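Long-range contacts in TetR family transcriptional regulator (Clostridium perfringens, PDB 6AZH), which probably binds operator DNA as a TetR-family dimer and regulates transcription, perhaps of fatty acid metabolism genes: residues E78-L83 / E135-Q141; I129-K134 / I147-H152; I11-I16 / I53-V57. All coordinates share one frame. Residues are numbered along the deposited sequence.

Contact 1: residues E78-L83 / E135-Q141; sequences EPIEKL and EAISKKQ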
ATOM      1  N   GLU A  78      -9.015  15.761 -23.520  1.00 21.08           N
ATOM      2  CA  GLU A  78      -7.873  14.975 -23.941  1.00 19.53           C
ATOM      3  C   GLU A  78      -7.463  14.032 -22.816  1.00 20.33           C
ATOM      4  O   GLU A  78      -7.601  14.368 -21.638  1.00 18.23           O
ATOM      5  CB  GLU A  78      -6.694  15.868 -24.297  1.00 19.34           C
ATOM      6  CG  GLU A  78      -6.970  16.732 -25.487  1.00 15.62           C
ATOM      7  CD  GLU A  78      -7.228  15.928 -26.734  1.00 19.87           C
ATOM      8  OE1 GLU A  78      -6.412  15.041 -27.046  1.00 19.67           O
ATOM      9  OE2 GLU A  78      -8.251  16.190 -27.412  1.00 24.35           O
ATOM     10  N   PRO A  79      -6.941  12.855 -23.156  1.00 18.81           N
ATOM     11  CA  PRO A  79      -6.563  11.894 -22.105  1.00 18.52           C
ATOM     12  C   PRO A  79      -5.589  12.457 -21.085  1.00 20.05           C
ATOM     13  O   PRO A  79      -5.681  12.124 -19.894  1.00 17.57           O
ATOM     14  CB  PRO A  79      -5.942  10.746 -22.904  1.00 21.32           C
ATOM     15  CG  PRO A  79      -6.527  10.852 -24.263  1.00 25.96           C
ATOM     16  CD  PRO A  79      -6.831  12.291 -24.510  1.00 20.14           C
ATOM     17  N   ILE A  80      -4.626  13.283 -21.516  1.00 17.67           N
ATOM     18  CA  ILE A  80      -3.671  13.843 -20.564  1.00 15.87           C
ATOM     19  C   ILE A  80      -4.390  14.720 -19.553  1.00 17.26           C
ATOM     20  O   ILE A  80      -3.989  14.798 -18.382  1.00 18.22           O
ATOM     21  CB  ILE A  80      -2.552  14.619 -21.311  1.00 15.22           C
ATOM     22  CG1 ILE A  80      -1.511  15.138 -20.319  1.00 19.05           C
ATOM     23  CG2 ILE A  80      -3.131  15.783 -22.099  1.00 18.77           C
ATOM     24  CD1 ILE A  80      -0.836  14.049 -19.501  1.00 18.73           C
ATOM     25  N   GLU A  81      -5.466  15.391 -19.974  1.00 17.06           N
ATOM     26  CA  GLU A  81      -6.248  16.178 -19.035  1.00 17.48           C
ATOM     27  C   GLU A  81      -7.110  15.276 -18.152  1.00 13.58           C
ATOM     28  O   GLU A  81      -7.347  15.601 -16.982  1.00 17.64           O
ATOM     29  CB  GLU A  81      -7.108  17.191 -19.794  1.00 17.03           C
ATOM     30  CG  GLU A  81      -6.270  18.246 -20.534  1.00 20.83           C
ATOM     31  CD  GLU A  81      -5.343  18.982 -19.584  1.00 21.33           C
ATOM     32  OE1 GLU A  81      -5.840  19.473 -18.548  1.00 23.39           O
ATOM     33  OE2 GLU A  81      -4.120  19.054 -19.861  1.00 22.03           O
ATOM     34  N   LYS A  82      -7.557  14.138 -18.687  1.00 16.99           N
ATOM     35  CA  LYS A  82      -8.261  13.168 -17.853  1.00 13.77           C
ATOM     36  C   LYS A  82      -7.354  12.629 -16.756  1.00 17.50           C
ATOM     37  O   LYS A  82      -7.812  12.401 -15.629  1.00 18.66           O
ATOM     38  CB  LYS A  82      -8.805  12.014 -18.696  1.00 15.88           C
ATOM     39  CG  LYS A  82     -10.017  12.366 -19.573  1.00 18.47           C
ATOM     40  CD  LYS A  82     -10.281  11.263 -20.585  1.00 22.41           C
ATOM     41  CE  LYS A  82     -11.673  11.386 -21.196  1.00 25.14           C
ATOM     42  NZ  LYS A  82     -11.919  10.301 -22.188  1.00 26.95           N
ATOM     43  N   LEU A  83      -6.059  12.417 -17.059  1.00 16.13           N
ATOM     44  CA  LEU A  83      -5.148  11.923 -16.021  1.00 17.21           C
ATOM     45  C   LEU A  83      -4.959  12.957 -14.923  1.00 19.82           C
ATOM     46  O   LEU A  83      -4.922  12.609 -13.737  1.00 17.19           O
ATOM     47  CB  LEU A  83      -3.785  11.524 -16.608  1.00 15.29           C
ATOM     48  CG  LEU A  83      -3.808  10.279 -17.500  1.00 16.83           C
ATOM     49  CD1 LEU A  83      -2.466  10.123 -18.241  1.00 19.85           C
ATOM     50  CD2 LEU A  83      -4.145   9.008 -16.694  1.00 19.33           C
ATOM     51  N   GLU A 135      -5.685   5.287 -24.304  1.00 22.89           N
ATOM     52  CA  GLU A 135      -6.044   6.416 -25.157  1.00 22.78           C
ATOM     53  C   GLU A 135      -4.940   7.462 -25.179  1.00 24.65           C
ATOM     54  O   GLU A 135      -4.630   8.022 -26.239  1.00 20.80           O
ATOM     55  CB  GLU A 135      -7.353   7.044 -24.684  1.00 24.04           C
ATOM     56  CG  GLU A 135      -8.035   7.886 -25.768  1.00 26.94           C
ATOM     57  CD  GLU A 135      -9.196   8.715 -25.247  1.00 33.07           C
ATOM     58  OE1 GLU A 135      -9.420   9.823 -25.784  1.00 36.52           O
ATOM     59  OE2 GLU A 135      -9.884   8.267 -24.306  1.00 34.03           O
ATOM     60  N   ALA A 136      -4.338   7.740 -24.014  1.00 21.06           N
ATOM     61  CA  ALA A 136      -3.263   8.726 -23.939  1.00 22.99           C
ATOM     62  C   ALA A 136      -2.069   8.307 -24.775  1.00 22.46           C
ATOM     63  O   ALA A 136      -1.426   9.145 -25.419  1.00 20.03           O
ATOM     64  CB  ALA A 136      -2.837   8.930 -22.483  1.00 19.46           C
ATOM     65  N   ILE A 137      -1.742   7.014 -24.764  1.00 21.65           N
ATOM     66  CA  ILE A 137      -0.617   6.541 -25.562  1.00 22.71           C
ATOM     67  C   ILE A 137      -0.936   6.652 -27.049  1.00 24.49           C
ATOM     68  O   ILE A 137      -0.108   7.114 -27.841  1.00 22.26           O
ATOM     69  CB  ILE A 137      -0.245   5.105 -25.148  1.00 22.51           C
ATOM     70  CG1 ILE A 137       0.341   5.131 -23.734  1.00 24.77           C
ATOM     71  CG2 ILE A 137       0.746   4.505 -26.115  1.00 28.63           C
ATOM     72  CD1 ILE A 137       0.629   3.767 -23.153  1.00 30.96           C
ATOM     73  N   SER A 138      -2.148   6.268 -27.450  1.00 23.15           N
ATOM     74  CA  SER A 138      -2.491   6.365 -28.864  1.00 25.84           C
ATOM     75  C   SER A 138      -2.457   7.811 -29.345  1.00 24.02           C
ATOM     76  O   SER A 138      -2.119   8.075 -30.505  1.00 28.55           O
ATOM     77  CB  SER A 138      -3.859   5.731 -29.116  1.00 30.78           C
ATOM     78  OG  SER A 138      -4.903   6.628 -28.802  1.00 32.42           O
ATOM     79  N   LYS A 139      -2.773   8.767 -28.476  1.00 23.77           N
ATOM     80  CA  LYS A 139      -2.737  10.174 -28.852  1.00 21.43           C
ATOM     81  C   LYS A 139      -1.370  10.807 -28.630  1.00 22.45           C
ATOM     82  O   LYS A 139      -1.232  12.025 -28.784  1.00 22.95           O
ATOM     83  CB  LYS A 139      -3.827  10.936 -28.104  1.00 22.23           C
ATOM     84  CG  LYS A 139      -5.209  10.710 -28.716  1.00 25.12           C
ATOM     85  CD  LYS A 139      -6.298  11.450 -27.983  1.00 25.05           C
ATOM     86  CE  LYS A 139      -7.541  11.556 -28.839  1.00 33.01           C
ATOM     87  NZ  LYS A 139      -8.751  11.012 -28.157  1.00 35.24           N
ATOM     88  N   LYS A 140      -0.361   9.993 -28.307  1.00 22.79           N
ATOM     89  CA  LYS A 140       1.022  10.426 -28.094  1.00 21.95           C
ATOM     90  C   LYS A 140       1.127  11.508 -27.024  1.00 22.41           C
ATOM     91  O   LYS A 140       1.963  12.413 -27.109  1.00 22.14           O
ATOM     92  CB  LYS A 140       1.670  10.881 -29.407  1.00 22.71           C
ATOM     93  CG  LYS A 140       1.689   9.782 -30.445  1.00 30.73           C
ATOM     94  CD  LYS A 140       2.514  10.154 -31.664  1.00 33.34           C
ATOM     95  CE  LYS A 140       2.465   9.035 -32.686  1.00 35.57           C
ATOM     96  NZ  LYS A 140       2.522   7.704 -32.004  1.00 41.84           N
ATOM     97  N   GLN A 141       0.300  11.395 -25.982  1.00 19.59           N
ATOM     98  CA  GLN A 141       0.398  12.287 -24.837  1.00 18.14           C
ATOM     99  C   GLN A 141       1.097  11.636 -23.661  1.00 20.59           C
ATOM    100  O   GLN A 141       1.477  12.340 -22.726  1.00 20.34           O
ATOM    101  CB  GLN A 141      -0.998  12.766 -24.412  1.00 18.24           C
ATOM    102  CG  GLN A 141      -1.640  13.647 -25.485  1.00 18.96           C
ATOM    103  CD  GLN A 141      -3.122  13.877 -25.290  1.00 20.79           C
ATOM    104  OE1 GLN A 141      -3.746  13.326 -24.369  1.00 20.80           O
ATOM    105  NE2 GLN A 141      -3.702  14.703 -26.160  1.00 19.50           N
TER
HETATM  106  O   HOH W   1     -10.630   7.854 -21.598  1.00 36.31           O
HETATM  107  O   HOH W   2     -10.831  11.534 -24.317  1.00 36.71           O
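The first turn of helix 79-96 lies against the last turn of helix 113-138, with Pro79 CA only 4.9 Å from Ala136 CA. Helix 113-138 ends in a Schellman motif: Gln141 N donates a hydrogen bond to Ala136 O and Lys140 N to Ile137 O (both 2.9 Å), and Lys140, the C-prime residue, takes positive phi. That turn brings Gln141 back to the start of the other helix, where Glu78 is the N-cap. The side-chain amide of Gln141 makes two hydrogen bonds: OE1 accepts from Ile80 N (3.0 Å), a backbone NH that the first turn of a helix cannot satisfy internally, and NE2 donates to Glu78 OE1 (2.9 Å). The Gln141 side chain thus ties a helix start to a helix end in the TetR C-terminal domain, next to the second subunit, whose Val190 packs on Ile80. Pro79 packs against the last turn, its CB 3.6 Å from Ala136 CB. At the edge, Lys82 NZ reaches Glu135 OE2 in a long 3.6 Å salt bridge, supplemented by two bridging waters; Lys82 also donates to the carbonyl of Glu73. Lys139 NZ holds Glu135 OE1 at 2.7 Å.

Contact 2: residues I129-K134 / I147-H152; sequences IERILK and ISLLAH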
ATOM      1  N   ILE A 129      -8.312   3.049 -15.197  1.00 21.97           N
ATOM      2  CA  ILE A 129      -7.066   3.793 -15.374  1.00 19.11           C
ATOM      3  C   ILE A 129      -6.328   3.304 -16.613  1.00 20.57           C
ATOM      4  O   ILE A 129      -5.811   4.104 -17.403  1.00 19.72           O
ATOM      5  CB  ILE A 129      -6.176   3.682 -14.115  1.00 20.15           C
ATOM      6  CG1 ILE A 129      -6.872   4.291 -12.883  1.00 19.75           C
ATOM      7  CG2 ILE A 129      -4.793   4.350 -14.356  1.00 17.71           C
ATOM      8  CD1 ILE A 129      -6.169   3.965 -11.547  1.00 25.17           C
ATOM      9  N   GLU A 130      -6.263   1.983 -16.806  1.00 21.26           N
ATOM     10  CA  GLU A 130      -5.612   1.450 -18.001  1.00 21.71           C
ATOM     11  C   GLU A 130      -6.266   1.980 -19.265  1.00 18.82           C
ATOM     12  O   GLU A 130      -5.575   2.304 -20.240  1.00 23.22           O
ATOM     13  CB  GLU A 130      -5.643  -0.075 -18.000  1.00 19.07           C
ATOM     14  CG  GLU A 130      -4.869  -0.660 -16.835  1.00 24.56           C
ATOM     15  CD  GLU A 130      -4.934  -2.169 -16.754  1.00 32.41           C
ATOM     16  OE1 GLU A 130      -5.449  -2.802 -17.696  1.00 36.50           O
ATOM     17  OE2 GLU A 130      -4.466  -2.714 -15.733  1.00 35.75           O
ATOM     18  N   ARG A 131      -7.596   2.094 -19.267  1.00 20.03           N
ATOM     19  CA  ARG A 131      -8.280   2.582 -20.462  1.00 23.63           C
ATOM     20  C   ARG A 131      -7.873   4.015 -20.794  1.00 23.20           C
ATOM     21  O   ARG A 131      -7.661   4.341 -21.964  1.00 23.97           O
ATOM     22  CB  ARG A 131      -9.793   2.472 -20.289  1.00 24.35           C
ATOM     23  CG  ARG A 131     -10.291   1.023 -20.253  1.00 25.15           C
ATOM     24  CD  ARG A 131     -11.789   0.947 -20.396  1.00 25.19           C
ATOM     25  NE  ARG A 131     -12.476   1.407 -19.195  1.00 27.32           N
ATOM     26  CZ  ARG A 131     -12.757   0.627 -18.150  1.00 29.03           C
ATOM     27  NH1 ARG A 131     -12.411  -0.654 -18.156  1.00 29.65           N
ATOM     28  NH2 ARG A 131     -13.386   1.127 -17.100  1.00 27.98           N
ATOM     29  N   ILE A 132      -7.767   4.887 -19.787  1.00 21.58           N
ATOM     30  CA  ILE A 132      -7.335   6.258 -20.055  1.00 22.19           C
ATOM     31  C   ILE A 132      -5.904   6.269 -20.572  1.00 22.73           C
ATOM     32  O   ILE A 132      -5.577   7.001 -21.522  1.00 19.96           O
ATOM     33  CB  ILE A 132      -7.495   7.140 -18.802  1.00 22.86           C
ATOM     34  CG1 ILE A 132      -8.965   7.184 -18.365  1.00 26.70           C
ATOM     35  CG2 ILE A 132      -6.959   8.571 -19.050  1.00 19.09           C
ATOM     36  CD1 ILE A 132      -9.156   7.780 -16.992  1.00 21.85           C
ATOM     37  N   LEU A 133      -5.030   5.446 -19.974  1.00 18.89           N
ATOM     38  CA  LEU A 133      -3.638   5.407 -20.417  1.00 19.78           C
ATOM     39  C   LEU A 133      -3.536   4.935 -21.859  1.00 21.02           C
ATOM     40  O   LEU A 133      -2.754   5.485 -22.644  1.00 21.03           O
ATOM     41  CB  LEU A 133      -2.801   4.508 -19.504  1.00 16.77           C
ATOM     42  CG  LEU A 133      -2.629   5.023 -18.068  1.00 20.35           C
ATOM     43  CD1 LEU A 133      -1.986   3.944 -17.175  1.00 20.80           C
ATOM     44  CD2 LEU A 133      -1.832   6.316 -18.008  1.00 18.96           C
ATOM     45  N   LYS A 134      -4.322   3.923 -22.232  1.00 21.72           N
ATOM     46  CA  LYS A 134      -4.274   3.430 -23.609  1.00 24.50           C
ATOM     47  C   LYS A 134      -4.629   4.535 -24.599  1.00 23.03           C
ATOM     48  O   LYS A 134      -3.947   4.722 -25.616  1.00 23.56           O
ATOM     49  CB  LYS A 134      -5.214   2.240 -23.781  1.00 29.72           C
ATOM     50  CG  LYS A 134      -5.124   1.604 -25.154  1.00 26.65           C
ATOM     51  CD  LYS A 134      -6.028   0.372 -25.252  1.00 36.95           C
ATOM     52  CE  LYS A 134      -5.616  -0.503 -26.437  1.00 42.33           C
ATOM     53  NZ  LYS A 134      -6.430  -1.752 -26.510  1.00 56.99           N
ATOM     54  N   ILE A 147       1.368  -0.681 -19.752  1.00 21.38           N
ATOM     55  CA  ILE A 147       0.188   0.051 -19.300  1.00 18.90           C
ATOM     56  C   ILE A 147      -0.303  -0.470 -17.955  1.00 21.63           C
ATOM     57  O   ILE A 147      -0.633   0.309 -17.054  1.00 21.10           O
ATOM     58  CB  ILE A 147      -0.922  -0.043 -20.355  1.00 21.32           C
ATOM     59  CG1 ILE A 147      -0.543   0.785 -21.579  1.00 24.31           C
ATOM     60  CG2 ILE A 147      -2.230   0.430 -19.775  1.00 25.15           C
ATOM     61  CD1 ILE A 147      -1.551   0.675 -22.729  1.00 28.89           C
ATOM     62  N   SER A 148      -0.409  -1.792 -17.823  1.00 22.25           N
ATOM     63  CA  SER A 148      -0.875  -2.373 -16.567  1.00 21.78           C
ATOM     64  C   SER A 148       0.069  -2.035 -15.419  1.00 22.68           C
ATOM     65  O   SER A 148      -0.379  -1.698 -14.316  1.00 22.17           O
ATOM     66  CB  SER A 148      -1.025  -3.880 -16.711  1.00 27.98           C
ATOM     67  OG  SER A 148      -2.154  -4.192 -17.506  1.00 33.07           O
ATOM     68  N   LEU A 149       1.375  -2.143 -15.654  1.00 20.92           N
ATOM     69  CA  LEU A 149       2.342  -1.756 -14.635  1.00 21.40           C
ATOM     70  C   LEU A 149       2.149  -0.298 -14.241  1.00 21.52           C
ATOM     71  O   LEU A 149       2.119   0.031 -13.051  1.00 19.33           O
ATOM     72  CB  LEU A 149       3.767  -2.001 -15.145  1.00 20.13           C
ATOM     73  CG  LEU A 149       4.903  -1.736 -14.164  1.00 21.80           C
ATOM     74  CD1 LEU A 149       4.717  -2.598 -12.924  1.00 28.93           C
ATOM     75  CD2 LEU A 149       6.269  -2.016 -14.787  1.00 25.17           C
ATOM     76  N   LEU A 150       2.013   0.592 -15.232  1.00 17.50           N
ATOM     77  CA  LEU A 150       1.819   2.007 -14.931  1.00 17.20           C
ATOM     78  C   LEU A 150       0.515   2.241 -14.174  1.00 19.14           C
ATOM     79  O   LEU A 150       0.494   2.952 -13.162  1.00 20.75           O
ATOM     80  CB  LEU A 150       1.844   2.829 -16.221  1.00 16.82           C
ATOM     81  CG  LEU A 150       1.645   4.332 -16.028  1.00 19.74           C
ATOM     82  CD1 LEU A 150       2.659   4.893 -15.026  1.00 18.37           C
ATOM     83  CD2 LEU A 150       1.775   5.049 -17.372  1.00 17.65           C
ATOM     84  N   ALA A 151      -0.584   1.641 -14.643  1.00 16.59           N
ATOM     85  CA  ALA A 151      -1.867   1.859 -13.980  1.00 19.77           C
ATOM     86  C   ALA A 151      -1.814   1.425 -12.522  1.00 19.96           C
ATOM     87  O   ALA A 151      -2.398   2.080 -11.652  1.00 17.97           O
ATOM     88  CB  ALA A 151      -2.984   1.116 -14.704  1.00 19.35           C
ATOM     89  N   HIS A 152      -1.108   0.330 -12.229  1.00 19.28           N
ATOM     90  CA  HIS A 152      -0.990  -0.068 -10.828  1.00 21.37           C
ATOM     91  C   HIS A 152      -0.140   0.916 -10.040  1.00 18.56           C
ATOM     92  O   HIS A 152      -0.397   1.138  -8.855  1.00 20.79           O
ATOM     93  CB  HIS A 152      -0.410  -1.475 -10.715  1.00 19.58           C
ATOM     94  CG  HIS A 152      -1.431  -2.547 -10.911  1.00 25.51           C
ATOM     95  ND1 HIS A 152      -1.936  -2.865 -12.151  1.00 27.18           N
ATOM     96  CD2 HIS A 152      -2.067  -3.349 -10.025  1.00 24.16           C
ATOM     97  CE1 HIS A 152      -2.827  -3.836 -12.024  1.00 28.62           C
ATOM     98  NE2 HIS A 152      -2.924  -4.147 -10.745  1.00 23.83           N
TER
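Ile147, Glu130 and Leu133 bury the most surface where helices 113-138 and 147-165 cross, their local axes 9.1 Å apart at 123°. Glu130 is a knob in a hole formed by Ile147, Ser148, Ala151 and His152: its CG lies 3.4 Å from Ala151 CB, and the small alanine lets the backbones approach to 5.5 Å between Glu130 CA and Ala151 CA. The carboxylate takes a weak hydrogen bond from Ser148, OG to Glu130 OE2 3.3 Å, but its stronger partner is Arg168 of the second subunit, in a salt bridge. Ile147 sets CG2 4.1 Å from Leu133 CB and CD1 4.1 Å from Lys134 CB. Leu133 then extends CD1 to 3.8 Å from Leu150 CG and 3.9 Å from Ala151 CB. Leu133 also touches Leu83 of helix 79-96, while Tyr164 of the second subunit packs against Ser148, Leu149 and His152. Consistent with the usual TetR dimer, helix 147-165 of the C-terminal domain thus lies between its own domain core and the partner subunit.

Contact 3: residues I11-I16 / I53-V57; sequences IFEAAI and IFNFV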
ATOM      1  N   ILE A  11     -24.647   0.122  10.004  1.00 19.40           N
ATOM      2  CA  ILE A  11     -23.686  -0.980   9.978  1.00 17.83           C
ATOM      3  C   ILE A  11     -22.532  -0.629   9.058  1.00 18.20           C
ATOM      4  O   ILE A  11     -21.360  -0.823   9.402  1.00 20.18           O
ATOM      5  CB  ILE A  11     -24.385  -2.278   9.531  1.00 17.14           C
ATOM      6  CG1 ILE A  11     -25.325  -2.778  10.641  1.00 21.13           C
ATOM      7  CG2 ILE A  11     -23.370  -3.378   9.159  1.00 20.31           C
ATOM      8  CD1 ILE A  11     -26.325  -3.782  10.171  1.00 21.38           C
ATOM      9  N   PHE A  12     -22.850  -0.101   7.880  1.00 16.86           N
ATOM     10  CA  PHE A  12     -21.816   0.307   6.927  1.00 20.64           C
ATOM     11  C   PHE A  12     -20.817   1.260   7.568  1.00 20.16           C
ATOM     12  O   PHE A  12     -19.601   1.010   7.558  1.00 21.48           O
ATOM     13  CB  PHE A  12     -22.479   0.953   5.710  1.00 20.33           C
ATOM     14  CG  PHE A  12     -21.504   1.510   4.690  1.00 18.66           C
ATOM     15  CD1 PHE A  12     -20.886   0.674   3.777  1.00 19.99           C
ATOM     16  CD2 PHE A  12     -21.232   2.869   4.639  1.00 21.32           C
ATOM     17  CE1 PHE A  12     -19.999   1.179   2.831  1.00 20.85           C
ATOM     18  CE2 PHE A  12     -20.337   3.392   3.693  1.00 23.58           C
ATOM     19  CZ  PHE A  12     -19.729   2.543   2.783  1.00 22.64           C
ATOM     20  N   GLU A  13     -21.309   2.362   8.142  1.00 21.39           N
ATOM     21  CA  GLU A  13     -20.399   3.352   8.704  1.00 18.66           C
ATOM     22  C   GLU A  13     -19.657   2.812   9.919  1.00 19.55           C
ATOM     23  O   GLU A  13     -18.455   3.058  10.074  1.00 20.73           O
ATOM     24  CB  GLU A  13     -21.160   4.629   9.047  1.00 21.74           C
ATOM     25  CG  GLU A  13     -21.360   5.517   7.824  1.00 27.88           C
ATOM     26  CD  GLU A  13     -22.196   6.751   8.092  1.00 45.88           C
ATOM     27  OE1 GLU A  13     -22.399   7.102   9.278  1.00 43.34           O
ATOM     28  OE2 GLU A  13     -22.655   7.372   7.108  1.00 46.38           O
ATOM     29  N   ALA A  14     -20.340   2.076  10.800  1.00 19.48           N
ATOM     30  CA  ALA A  14     -19.642   1.519  11.949  1.00 19.13           C
ATOM     31  C   ALA A  14     -18.638   0.458  11.530  1.00 16.54           C
ATOM     32  O   ALA A  14     -17.541   0.375  12.102  1.00 21.35           O
ATOM     33  CB  ALA A  14     -20.642   0.934  12.962  1.00 19.36           C
ATOM     34  N   ALA A  15     -19.002  -0.390  10.569  1.00 17.18           N
ATOM     35  CA  ALA A  15     -18.106  -1.468  10.174  1.00 16.74           C
ATOM     36  C   ALA A  15     -16.812  -0.907   9.597  1.00 17.02           C
ATOM     37  O   ALA A  15     -15.728  -1.440   9.853  1.00 19.09           O
ATOM     38  CB  ALA A  15     -18.781  -2.381   9.153  1.00 15.97           C
ATOM     39  N   ILE A  16     -16.907   0.169   8.820  1.00 16.66           N
ATOM     40  CA  ILE A  16     -15.687   0.782   8.292  1.00 16.31           C
ATOM     41  C   ILE A  16     -14.726   1.111   9.426  1.00 21.08           C
ATOM     42  O   ILE A  16     -13.536   0.785   9.369  1.00 20.86           O
ATOM     43  CB  ILE A  16     -16.013   2.036   7.465  1.00 19.02           C
ATOM     44  CG1 ILE A  16     -16.537   1.640   6.091  1.00 20.71           C
ATOM     45  CG2 ILE A  16     -14.767   2.880   7.307  1.00 22.42           C
ATOM     46  CD1 ILE A  16     -17.295   2.749   5.396  1.00 23.84           C
ATOM     47  N   ILE A  53     -20.690  -8.807   6.148  1.00 15.59           N
ATOM     48  CA  ILE A  53     -20.649  -7.366   6.377  1.00 17.25           C
ATOM     49  C   ILE A  53     -19.484  -6.756   5.613  1.00 16.80           C
ATOM     50  O   ILE A  53     -19.635  -5.749   4.910  1.00 18.32           O
ATOM     51  CB  ILE A  53     -20.552  -7.032   7.872  1.00 16.39           C
ATOM     52  CG1 ILE A  53     -21.809  -7.506   8.630  1.00 16.32           C
ATOM     53  CG2 ILE A  53     -20.383  -5.516   8.046  1.00 15.27           C
ATOM     54  CD1 ILE A  53     -21.660  -7.445  10.145  1.00 20.28           C
ATOM     55  N   PHE A  54     -18.307  -7.373   5.738  1.00 16.58           N
ATOM     56  CA  PHE A  54     -17.119  -6.885   5.039  1.00 17.53           C
ATOM     57  C   PHE A  54     -17.361  -6.732   3.543  1.00 18.92           C
ATOM     58  O   PHE A  54     -17.052  -5.686   2.961  1.00 17.67           O
ATOM     59  CB  PHE A  54     -15.949  -7.838   5.288  1.00 15.94           C
ATOM     60  CG  PHE A  54     -14.664  -7.374   4.657  1.00 14.81           C
ATOM     61  CD1 PHE A  54     -14.324  -7.762   3.368  1.00 20.62           C
ATOM     62  CD2 PHE A  54     -13.812  -6.528   5.353  1.00 18.08           C
ATOM     63  CE1 PHE A  54     -13.150  -7.315   2.793  1.00 18.55           C
ATOM     64  CE2 PHE A  54     -12.628  -6.077   4.767  1.00 21.84           C
ATOM     65  CZ  PHE A  54     -12.307  -6.478   3.494  1.00 18.60           C
ATOM     66  N   ASN A  55     -17.890  -7.781   2.893  1.00 17.58           N
ATOM     67  CA  ASN A  55     -18.040  -7.750   1.439  1.00 19.42           C
ATOM     68  C   ASN A  55     -19.050  -6.694   1.010  1.00 20.63           C
ATOM     69  O   ASN A  55     -18.850  -6.003  -0.001  1.00 19.30           O
ATOM     70  CB  ASN A  55     -18.450  -9.132   0.934  1.00 19.86           C
ATOM     71  CG  ASN A  55     -17.320 -10.132   1.011  1.00 22.43           C
ATOM     72  OD1 ASN A  55     -16.144  -9.757   1.081  1.00 22.43           O
ATOM     73  ND2 ASN A  55     -17.666 -11.416   0.997  1.00 22.85           N
ATOM     74  N   PHE A  56     -20.143  -6.569   1.765  1.00 18.91           N
ATOM     75  CA  PHE A  56     -21.125  -5.518   1.515  1.00 18.54           C
ATOM     76  C   PHE A  56     -20.483  -4.135   1.602  1.00 18.49           C
ATOM     77  O   PHE A  56     -20.685  -3.287   0.720  1.00 22.22           O
ATOM     78  CB  PHE A  56     -22.272  -5.676   2.523  1.00 18.58           C
ATOM     79  CG  PHE A  56     -23.079  -4.439   2.725  1.00 18.85           C
ATOM     80  CD1 PHE A  56     -24.121  -4.134   1.871  1.00 24.56           C
ATOM     81  CD2 PHE A  56     -22.820  -3.600   3.796  1.00 25.19           C
ATOM     82  CE1 PHE A  56     -24.867  -2.990   2.057  1.00 26.04           C
ATOM     83  CE2 PHE A  56     -23.569  -2.458   3.986  1.00 28.14           C
ATOM     84  CZ  PHE A  56     -24.587  -2.159   3.117  1.00 19.41           C
ATOM     85  N   VAL A  57     -19.665  -3.904   2.641  1.00 17.38           N
ATOM     86  CA  VAL A  57     -18.996  -2.612   2.804  1.00 16.30           C
ATOM     87  C   VAL A  57     -18.059  -2.341   1.622  1.00 20.57           C
ATOM     88  O   VAL A  57     -18.052  -1.239   1.053  1.00 18.83           O
ATOM     89  CB  VAL A  57     -18.237  -2.548   4.146  1.00 16.07           C
ATOM     90  CG1 VAL A  57     -17.416  -1.268   4.236  1.00 19.03           C
ATOM     91  CG2 VAL A  57     -19.210  -2.648   5.356  1.00 18.77           C
TER
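Ile53 opens the contact from helix 50-74, which crosses helix 6-26 almost at right angles: the local axes make 103° and come within 9.9 Å. The CG2 methyl of Ile53 sits 3.8 Å from Ile11 CG2 and 3.7 Å from Ala15 CB, so it meets two residues one helical turn apart. Phe47 packs on both Ile11 and Ile53, and Ile32 of helix 29-36 on Ile11 and Ala15, extending this cluster into the rest of the N-terminal helix-turn-helix domain. The next face of the helix, with Phe54 and Asn55, turns instead to Phe19 and Tyr24, further along helix 6-26, and to helix 113-138. Phe56, one residue on, brings its CE2 4.0 Å from Phe12 CB, and its ring also meets that of Phe47. Val57 buries the most area in this contact. Its CG2 touches Ala15 CB at 3.8 Å, while CG1 reaches Ile16 CG1 at 3.6 Å and Phe12 CE1 at 3.8 Å; the edge of the Phe12 ring also faces the backbone, with CE1 3.6 Å from Val57 O. Met103 of helix 98-106 touches both Ile16 and Val57, so that helix, from the C-terminal part of the chain, borders the contact. Every contact between side chains of the two segments is apolar, and no hydrogen bond crosses between them; the crossing therefore rests on shape and hydrophobic burial rather than on directional polar bonds.

From the N terminus, contact 3 closes first: it brings helix 50-74 back onto helix 6-26 around the two helices 29-36 and 40-46, tying together the DNA-binding end. Helix 50-74 then leads away to the far side of the chain's centre, where contacts 1 and 2 lie, their centres about 36 and 30 Å from that of contact 3. Contact 1 joins the start of helix 79-96 to the end of helix 113-138. Contact 2 starts inside that loop and ends beyond it, on helix 147-165, so the two cross. They share helix 113-138 and touch, with Ile137 packed on Ile147, and both reach the second subunit.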